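Local atomic coordinates of fructose-bisphosphatase (Pyrococcus horikoshii, PDB entry 1VDW), a protein that probably hydrolyses fructose 1,6-bisphosphate to fructose 6-phosphate and phosphate with the help of magnesium, as a homodimeric member of the inositol monophosphatase superfamily. Residues I208-E211 / I215-D218; A114-P119 / A174-L179. All coordinates share one frame; numbering follows the deposited sequence.

Contact 1 of 2, residues I208-E211 / I215-D218; sequences IARE and IVKD
Arg210 stretches from the last turn of its helix across the side chain of Val216, the two side chains meeting at about a right angle. Its CG stands anti to the carbonyl carbon (chi1 -84°), and from there the chain runs extended to NE, which rests 3.9 Å from Val216 CB. Nearer the helix, Val216 CG2 lies 3.9 Å from Arg210 CG. At the far end, Arg210 NH2 donates to Val216 O at 3.1 Å. That bond is bent, 144° at the hydrogen; the oxygen is tilted from the guanidinium plane, while the nitrogen lies in the carbonyl plane. The contact is a tight helix-to-strand connection: helix 199-211 turns through three residues into strand 215-217, an outermost strand of the five-stranded sheet, antiparallel to 234-239. One water sits in the fork, accepting from Arg210 NE at 3.0 Å and from Val216 N at 2.9 Å. NH2 also binds Val224 O, thus joining two backbone carbonyls. Were Arg210 an alanine, both carbonyls would probably lose this donor, the water one of its anchors, and Val216 the arm that lies across it.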
# COMPACT_ATOMS: atom_id res chain seq x y z
N ILE A 208 -10.52 17.47 0.11
CA ILE A 208 -10.98 16.63 -0.98
C ILE A 208 -12.00 15.59 -0.54
O ILE A 208 -13.03 15.41 -1.20
CB ILE A 208 -9.77 15.97 -1.68
CG1 ILE A 208 -8.93 17.05 -2.36
CG2 ILE A 208 -10.23 14.92 -2.68
CD1 ILE A 208 -7.57 16.59 -2.82
N ALA A 209 -11.74 14.91 0.57
CA ALA A 209 -12.67 13.91 1.06
C ALA A 209 -14.00 14.55 1.46
O ALA A 209 -15.06 14.01 1.15
CB ALA A 209 -12.06 13.16 2.24
N ARG A 210 -13.95 15.69 2.14
CA ARG A 210 -15.18 16.35 2.55
C ARG A 210 -16.04 16.75 1.37
O ARG A 210 -17.24 16.49 1.37
CB ARG A 210 -14.87 17.59 3.39
CG ARG A 210 -14.64 17.26 4.84
CD ARG A 210 -14.26 18.48 5.64
NE ARG A 210 -14.31 18.17 7.06
CZ ARG A 210 -13.72 18.89 8.01
NH1 ARG A 210 -13.02 19.97 7.70
NH2 ARG A 210 -13.83 18.51 9.28
N GLU A 211 -15.45 17.37 0.36
CA GLU A 211 -16.23 17.78 -0.80
C GLU A 211 -16.81 16.56 -1.51
O GLU A 211 -17.84 16.65 -2.17
CB GLU A 211 -15.39 18.62 -1.75
CG GLU A 211 -16.13 19.17 -2.96
CD GLU A 211 -17.41 19.93 -2.62
OE1 GLU A 211 -17.41 20.71 -1.64
OE2 GLU A 211 -18.41 19.76 -3.35
N ILE A 215 -17.24 12.41 6.00
CA ILE A 215 -17.40 13.08 7.28
C ILE A 215 -16.03 12.90 7.93
O ILE A 215 -15.51 11.79 7.98
CB ILE A 215 -18.47 12.39 8.14
CG1 ILE A 215 -19.81 12.42 7.40
CG2 ILE A 215 -18.60 13.10 9.49
CD1 ILE A 215 -20.87 11.54 8.02
N VAL A 216 -15.42 13.99 8.40
CA VAL A 216 -14.10 13.92 9.01
C VAL A 216 -14.13 14.53 10.41
O VAL A 216 -14.26 15.75 10.56
CB VAL A 216 -13.04 14.66 8.15
CG1 VAL A 216 -11.65 14.43 8.72
CG2 VAL A 216 -13.11 14.17 6.70
N LYS A 217 -13.98 13.69 11.42
CA LYS A 217 -14.02 14.15 12.80
C LYS A 217 -12.80 13.76 13.61
O LYS A 217 -11.98 12.95 13.17
CB LYS A 217 -15.30 13.64 13.47
CG LYS A 217 -16.57 14.22 12.85
CD LYS A 217 -17.83 13.60 13.42
CE LYS A 217 -19.06 14.30 12.87
NZ LYS A 217 -20.33 13.69 13.36
N ASP A 218 -12.68 14.35 14.80
CA ASP A 218 -11.58 14.05 15.69
C ASP A 218 -12.04 13.08 16.77
O ASP A 218 -13.16 12.56 16.71
CB ASP A 218 -11.01 15.33 16.33
CG ASP A 218 -12.05 16.12 17.12
OD1 ASP A 218 -13.03 15.54 17.62
OD2 ASP A 218 -11.86 17.35 17.25
O HOH W 1 -16.61 16.66 8.33

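Contact 2 of 2, residues A114-P119 / A174-L179. With EDO (1,2-ethanediol), chain C.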
# COMPACT_ATOMS: atom_id res chain seq x y z
N ALA A 114 -7.69 22.38 -3.30
CA ALA A 114 -6.71 21.45 -2.79
C ALA A 114 -6.46 20.39 -3.84
O ALA A 114 -7.35 20.07 -4.64
CB ALA A 114 -7.21 20.79 -1.50
N PHE A 115 -5.25 19.85 -3.86
CA PHE A 115 -4.95 18.79 -4.79
C PHE A 115 -3.97 17.82 -4.16
O PHE A 115 -3.21 18.17 -3.25
CB PHE A 115 -4.40 19.32 -6.13
CG PHE A 115 -2.94 19.71 -6.11
CD1 PHE A 115 -1.94 18.75 -6.29
CD2 PHE A 115 -2.56 21.03 -5.97
CE1 PHE A 115 -0.59 19.11 -6.33
CE2 PHE A 115 -1.21 21.40 -6.00
CZ PHE A 115 -0.23 20.44 -6.19
N ILE A 116 -4.05 16.59 -4.62
CA ILE A 116 -3.15 15.53 -4.20
C ILE A 116 -2.72 14.86 -5.49
O ILE A 116 -3.56 14.45 -6.30
CB ILE A 116 -3.86 14.49 -3.29
CG1 ILE A 116 -4.14 15.12 -1.92
CG2 ILE A 116 -2.98 13.24 -3.13
CD1 ILE A 116 -5.04 14.28 -1.03
N TYR A 117 -1.41 14.78 -5.69
CA TYR A 117 -0.82 14.16 -6.88
C TYR A 117 -0.25 12.80 -6.51
O TYR A 117 0.65 12.71 -5.67
CB TYR A 117 0.28 15.07 -7.44
CG TYR A 117 1.05 14.49 -8.61
CD1 TYR A 117 0.38 13.85 -9.66
CD2 TYR A 117 2.44 14.59 -8.68
CE1 TYR A 117 1.08 13.32 -10.74
CE2 TYR A 117 3.15 14.06 -9.77
CZ TYR A 117 2.46 13.43 -10.80
OH TYR A 117 3.14 12.90 -11.86
N GLU A 118 -0.78 11.75 -7.12
CA GLU A 118 -0.34 10.37 -6.87
C GLU A 118 0.40 10.01 -8.16
O GLU A 118 -0.16 9.44 -9.09
CB GLU A 118 -1.57 9.49 -6.66
CG GLU A 118 -1.23 8.03 -6.40
CD GLU A 118 -2.43 7.13 -6.16
OE1 GLU A 118 -3.58 7.53 -6.44
OE2 GLU A 118 -2.21 5.99 -5.71
N PRO A 119 1.71 10.31 -8.21
CA PRO A 119 2.53 10.05 -9.39
C PRO A 119 2.65 8.67 -10.01
O PRO A 119 2.66 8.55 -11.23
CB PRO A 119 3.90 10.60 -8.98
CG PRO A 119 3.94 10.36 -7.54
CD PRO A 119 2.55 10.78 -7.10
N ALA A 174 0.94 6.73 3.66
CA ALA A 174 0.75 8.02 2.97
C ALA A 174 -0.70 8.42 3.19
O ALA A 174 -1.58 8.14 2.37
CB ALA A 174 1.05 7.88 1.49
N ILE A 175 -0.95 9.09 4.31
CA ILE A 175 -2.31 9.48 4.67
C ILE A 175 -3.04 10.30 3.60
O ILE A 175 -4.26 10.20 3.47
CB ILE A 175 -2.31 10.24 6.03
CG1 ILE A 175 -3.67 10.09 6.70
CG2 ILE A 175 -1.99 11.72 5.82
CD1 ILE A 175 -3.95 8.68 7.18
N ALA A 176 -2.31 11.09 2.83
CA ALA A 176 -2.96 11.88 1.78
C ALA A 176 -3.63 10.95 0.79
O ALA A 176 -4.76 11.20 0.36
CB ALA A 176 -1.94 12.77 1.06
N LEU A 177 -2.94 9.88 0.41
CA LEU A 177 -3.52 8.93 -0.52
C LEU A 177 -4.67 8.17 0.10
O LEU A 177 -5.66 7.89 -0.56
CB LEU A 177 -2.47 7.92 -1.01
CG LEU A 177 -1.38 8.48 -1.92
CD1 LEU A 177 -0.51 7.34 -2.39
CD2 LEU A 177 -2.01 9.21 -3.11
N GLU A 178 -4.55 7.83 1.38
CA GLU A 178 -5.63 7.09 2.00
C GLU A 178 -6.89 7.94 2.05
O GLU A 178 -7.99 7.44 1.80
CB GLU A 178 -5.15 6.57 3.36
CG GLU A 178 -4.22 5.38 3.13
CD GLU A 178 -3.28 5.07 4.27
OE1 GLU A 178 -2.46 5.95 4.63
OE2 GLU A 178 -3.34 3.94 4.81
N LEU A 179 -6.75 9.24 2.30
CA LEU A 179 -7.89 10.13 2.31
C LEU A 179 -8.43 10.30 0.87
O LEU A 179 -9.64 10.37 0.67
CB LEU A 179 -7.51 11.48 2.90
CG LEU A 179 -7.34 11.44 4.43
CD1 LEU A 179 -6.65 12.71 4.91
CD2 LEU A 179 -8.72 11.30 5.09
C1 EDO C . 2.54 11.00 7.80
O1 EDO C . 3.78 11.03 7.09
C2 EDO C . 1.38 11.16 6.80
O2 EDO C . 1.40 10.08 5.84
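Leu177 CD2 sits over one face of the Glu118 carboxylate, 3.7 Å from Glu118 CD, with Leu177 CD1 on the same side but displaced, 4.0 Å from Glu118 OE2. The oxygens are held by other groups: OE1 by Arg123 in a salt bridge and by the Tyr125 hydroxyl, OE2 by that of Tyr181. With CG anti to the backbone N (chi1 179°) and the chain extended beyond it, Glu118 crosses Leu177 at about a right angle, and Leu177 CD2 also touches Glu118 CG at 3.6 Å. Pro97 of the second subunit packs on Glu118 as well.

Two residues back along the strand, Ile116 puts its CG2 4.1 Å from Leu177 CD2. Its CG1 branch, anti to the carbonyl carbon (chi1 -71°), carries CD1 to Ala176, 4.0 Å from CB and 3.4 Å from O. Strand 114-118 and helix 175-179 run at 107° to each other, 9.2 Å apart at their axes. The helix lies between the two sheets of the layered alpha-beta fold of this superfamily, with Ile175 and Leu179 touching strand 189-193. Ala176 N donates to Asp87, a predicted magnesium ligand, and O2 of a 1,2-ethanediol, probably from the crystallisation liquor, accepts from Ile175 N at 3.0 Å. A buried carboxylate so placed, covered by a leucine on one face, salt-bridged to an arginine and hydrogen-bonded to two tyrosines, is likely to stay ionised.

Overall arrangement
Contact 2 comes first along the chain and closes before contact 1 opens; their centres are 14 Å apart. Helix 199-211, which carries residues 208-211, joins them: Ile208 CD1 reaches 3.8 Å from Ile116 CG1, and Ala209 CB lies 4.0 Å from Leu179 O. Helices 175-184 and 199-211 share the layer between the eight-stranded sheet, to which strand 110-118 belongs, and the five-stranded sheet, of which 215-217 is one of the two outermost strands in this chain. Contact 2 lies near the predicted magnesium ligands Asp84 and Asp87. Asp201, another predicted ligand, near the start of helix 199-211, is about 12 Å from Val216, side chain to side chain. The contacts meet at this helix, one beside the predicted metal ligands, the other at the second sheet's edge.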